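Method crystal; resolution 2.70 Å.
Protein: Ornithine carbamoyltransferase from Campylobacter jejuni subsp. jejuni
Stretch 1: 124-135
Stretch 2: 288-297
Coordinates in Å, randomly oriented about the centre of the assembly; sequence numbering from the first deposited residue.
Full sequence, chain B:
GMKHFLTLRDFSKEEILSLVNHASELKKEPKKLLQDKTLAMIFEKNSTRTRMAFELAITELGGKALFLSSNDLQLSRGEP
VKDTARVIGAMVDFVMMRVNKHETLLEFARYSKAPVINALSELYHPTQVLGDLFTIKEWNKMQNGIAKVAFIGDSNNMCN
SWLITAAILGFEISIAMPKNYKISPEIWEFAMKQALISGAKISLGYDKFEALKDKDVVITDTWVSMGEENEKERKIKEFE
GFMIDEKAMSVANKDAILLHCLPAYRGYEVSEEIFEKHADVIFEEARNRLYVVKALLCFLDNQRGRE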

# COMPACT_ATOMS: atom_id res chain seq x y z
N TYR B 124 13.59 21.24 6.72
CA TYR B 124 14.42 20.35 7.57
C TYR B 124 14.28 18.90 7.15
O TYR B 124 13.22 18.44 6.74
N HIS B 125 15.37 18.18 7.22
CA HIS B 125 15.34 16.77 6.94
C HIS B 125 16.03 15.98 8.04
O HIS B 125 16.98 15.29 7.80
N PRO B 126 15.55 16.10 9.27
CA PRO B 126 16.27 15.57 10.45
C PRO B 126 16.49 14.11 10.53
O PRO B 126 17.52 13.72 11.08
N THR B 127 15.59 13.27 10.10
CA THR B 127 15.86 11.80 10.20
C THR B 127 17.10 11.42 9.33
O THR B 127 17.95 10.61 9.71
N GLN B 128 17.30 12.16 8.25
CA GLN B 128 18.48 11.96 7.42
C GLN B 128 19.78 12.32 8.16
O GLN B 128 20.79 11.60 8.15
N VAL B 129 19.76 13.49 8.77
CA VAL B 129 20.95 13.93 9.50
C VAL B 129 21.21 12.97 10.60
O VAL B 129 22.34 12.64 10.84
N LEU B 130 20.19 12.40 11.23
CA LEU B 130 20.49 11.43 12.32
C LEU B 130 21.23 10.26 11.74
O LEU B 130 22.14 9.71 12.35
N GLY B 131 20.83 9.85 10.55
CA GLY B 131 21.46 8.67 9.91
C GLY B 131 22.89 8.88 9.43
O GLY B 131 23.78 8.05 9.59
N ASP B 132 23.11 10.07 8.91
CA ASP B 132 24.43 10.57 8.59
C ASP B 132 25.32 10.52 9.84
O ASP B 132 26.40 9.94 9.82
N LEU B 133 24.83 11.04 10.91
CA LEU B 133 25.55 11.02 12.21
C LEU B 133 25.92 9.63 12.64
O LEU B 133 27.07 9.33 12.97
N PHE B 134 24.94 8.74 12.58
CA PHE B 134 25.14 7.32 12.97
C PHE B 134 26.32 6.79 12.20
O PHE B 134 27.15 6.00 12.72
N THR B 135 26.34 7.21 10.94
CA THR B 135 27.30 6.65 9.98
C THR B 135 28.71 7.15 10.23
O THR B 135 29.66 6.41 10.19
N ASN B 288 21.42 2.88 7.00
CA ASN B 288 21.51 3.20 8.45
C ASN B 288 20.35 4.13 8.95
O ASN B 288 20.06 4.24 10.10
N ARG B 289 19.61 4.72 8.06
CA ARG B 289 18.35 5.38 8.44
C ARG B 289 17.33 4.50 9.19
O ARG B 289 16.51 4.97 9.95
N LEU B 290 17.39 3.20 8.92
CA LEU B 290 16.56 2.25 9.62
C LEU B 290 16.76 2.34 11.11
O LEU B 290 15.82 2.46 11.86
N TYR B 291 17.99 2.28 11.54
CA TYR B 291 18.31 2.03 12.98
C TYR B 291 17.97 3.27 13.76
O TYR B 291 17.62 3.25 14.92
N VAL B 292 18.09 4.36 13.06
CA VAL B 292 17.95 5.70 13.63
C VAL B 292 16.46 6.02 13.78
O VAL B 292 16.00 6.45 14.82
N VAL B 293 15.69 5.71 12.76
CA VAL B 293 14.23 5.79 12.92
C VAL B 293 13.74 4.85 14.07
O VAL B 293 12.92 5.24 14.91
N LYS B 294 14.28 3.65 14.14
CA LYS B 294 13.96 2.79 15.31
C LYS B 294 14.13 3.46 16.64
O LYS B 294 13.21 3.52 17.47
N ALA B 295 15.31 4.04 16.83
CA ALA B 295 15.63 4.73 18.11
C ALA B 295 14.60 5.82 18.33
O ALA B 295 14.06 6.02 19.44
N LEU B 296 14.38 6.58 17.28
CA LEU B 296 13.52 7.76 17.37
C LEU B 296 12.13 7.36 17.82
O LEU B 296 11.54 7.95 18.68
N LEU B 297 11.59 6.37 17.14
CA LEU B 297 10.28 5.87 17.51
C LEU B 297 10.31 5.32 18.97
O LEU B 297 9.36 5.65 19.72

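Two helices, 126-135 and 288-297, cross at 113° with their axes 8.3 Å apart at closest approach, and the backbones come close at a glycine: the CA atoms of Gly 131 and Arg 289 lie 4.8 Å apart. His 125, the N-cap residue, sets out sideways with chi1 t, yet its ring end comes nearer, and CE1 lies 3.9 Å from Arg 289 NH1, which sits at the ring edge.

Thr 127 points toward the partner in rotamer p. Its CG2 packs 3.8 Å from Leu 296 CD2, while OG1 lies 3.6 Å from Arg 289 NE, near the guanidinium plane. Gln 128 (t, p) leaves sideways, and its OE1 comes over a face of that guanidinium, 3.1 Å from Arg 289 NH2; the angle is too poor for a hydrogen bond. Arg 289 begins sideways and carries its charged end back to this polar group.

Leu 130 (m, t) points in, its CB a tight 3.1 Å from Val 292 CG1. That valine is the knob of the interface, seated among Thr 127, Leu 130, Gly 131 and Phe 134. Gly 131 adds no side chain to the hole; a CB there would point toward the partner and would have room, so clearance alone does not demand glycine.

Phe 134 (t) closes the hole, with CB 3.8 Å from Val 292 CG2. Its ring runs nearly parallel to that of Tyr 291 but slid apart, centroids 5.9 Å away, so overlap is slight. Asn 288 (m) points in, bringing ND2 to the Phe 134 ring edge, 3.2 Å from CD2. The same ND2 donates to Thr 135 OG1 at 2.9 Å, almost linearly, while that hydroxyl (chi1 m) donates to Gly 131 O, also at 2.9 Å, linking the asparagine to the first helix's backbone.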

# COMPACT_ATOMS: atom_id res chain seq x y z
CB TYR B 124 14.05 20.42 9.03
CG TYR B 124 14.02 21.79 9.64
CD1 TYR B 124 12.84 22.34 10.08
CD2 TYR B 124 15.15 22.48 9.85
CE1 TYR B 124 12.79 23.58 10.64
CE2 TYR B 124 15.12 23.74 10.41
CZ TYR B 124 13.93 24.27 10.80
OH TYR B 124 13.87 25.53 11.34
CB HIS B 125 15.91 16.49 5.56
CG HIS B 125 15.67 15.07 5.08
ND1 HIS B 125 14.79 14.21 5.72
CD2 HIS B 125 16.23 14.35 4.08
CE1 HIS B 125 14.83 13.03 5.15
NE2 HIS B 125 15.70 13.08 4.15
CB PRO B 126 15.36 15.95 11.60
CG PRO B 126 14.01 16.00 10.98
CD PRO B 126 14.24 16.65 9.65
CB THR B 127 14.71 10.90 9.80
OG1 THR B 127 14.30 11.25 8.46
CG2 THR B 127 13.55 11.02 10.74
CB GLN B 128 18.34 12.75 6.11
CG GLN B 128 19.50 12.51 5.17
CD GLN B 128 19.62 11.05 4.62
OE1 GLN B 128 18.60 10.38 4.37
NE2 GLN B 128 20.88 10.60 4.37
CB VAL B 129 20.79 15.33 9.94
CG1 VAL B 129 21.81 15.68 10.99
CG2 VAL B 129 20.78 16.22 8.71
CB LEU B 130 19.25 10.91 12.99
CG LEU B 130 18.66 11.69 14.13
CD1 LEU B 130 17.41 11.04 14.52
CD2 LEU B 130 19.56 11.78 15.32
CB ASP B 132 24.34 12.00 8.03
CG ASP B 132 23.75 12.04 6.63
OD1 ASP B 132 23.40 10.96 6.08
OD2 ASP B 132 23.74 13.16 6.00
CB LEU B 133 24.64 11.61 13.27
CG LEU B 133 25.22 12.59 14.25
CD1 LEU B 133 26.21 13.52 13.61
CD2 LEU B 133 24.04 13.41 14.74
CB PHE B 134 23.90 6.52 12.58
CG PHE B 134 23.99 5.05 12.87
CD1 PHE B 134 23.58 4.56 14.08
CD2 PHE B 134 24.45 4.17 11.94
CE1 PHE B 134 23.69 3.21 14.39
CE2 PHE B 134 24.59 2.81 12.25
CZ PHE B 134 24.19 2.32 13.46
CB THR B 135 26.90 6.93 8.54
OG1 THR B 135 25.63 6.30 8.29
CG2 THR B 135 27.93 6.33 7.65
CB ASN B 288 22.84 3.88 8.76
CG ASN B 288 24.01 2.93 9.00
OD1 ASN B 288 23.81 1.76 9.24
ND2 ASN B 288 25.25 3.46 8.94
CB ARG B 289 17.62 5.87 7.19
CG ARG B 289 16.66 6.97 7.51
CD ARG B 289 17.08 8.30 6.85
NE ARG B 289 15.87 8.86 6.27
CZ ARG B 289 15.53 8.76 4.99
NH1 ARG B 289 14.33 9.18 4.61
NH2 ARG B 289 16.39 8.25 4.09
CB LEU B 290 16.87 0.84 9.16
CG LEU B 290 16.10 -0.27 9.90
CD1 LEU B 290 14.65 0.09 9.63
CD2 LEU B 290 16.43 -1.68 9.47
CB TYR B 291 19.77 1.64 13.15
CG TYR B 291 20.11 0.48 12.26
CD1 TYR B 291 19.64 -0.78 12.54
CD2 TYR B 291 20.84 0.66 11.08
CE1 TYR B 291 19.92 -1.84 11.72
CE2 TYR B 291 21.12 -0.42 10.25
CZ TYR B 291 20.67 -1.67 10.58
OH TYR B 291 20.91 -2.77 9.80
CB VAL B 292 18.78 6.70 12.76
CG1 VAL B 292 18.13 8.02 12.70
CG2 VAL B 292 20.21 6.85 13.33
CB VAL B 293 13.50 5.55 11.63
CG1 VAL B 293 11.99 5.38 11.91
CG2 VAL B 293 13.81 6.79 10.67
CB LYS B 294 14.76 1.54 15.26
CG LYS B 294 14.17 0.49 14.34
CD LYS B 294 15.21 -0.55 14.01
CE LYS B 294 14.72 -2.02 14.16
NZ LYS B 294 15.84 -2.98 14.10
CB ALA B 295 17.04 5.33 18.10
CB LEU B 296 13.44 8.42 15.96
CG LEU B 296 12.67 9.67 15.78
CD1 LEU B 296 13.09 10.73 16.77
CD2 LEU B 296 13.00 10.14 14.37
CB LEU B 297 9.84 4.74 16.61
CG LEU B 297 9.53 4.96 15.15
CD1 LEU B 297 9.32 3.53 14.57
CD2 LEU B 297 8.37 5.92 14.89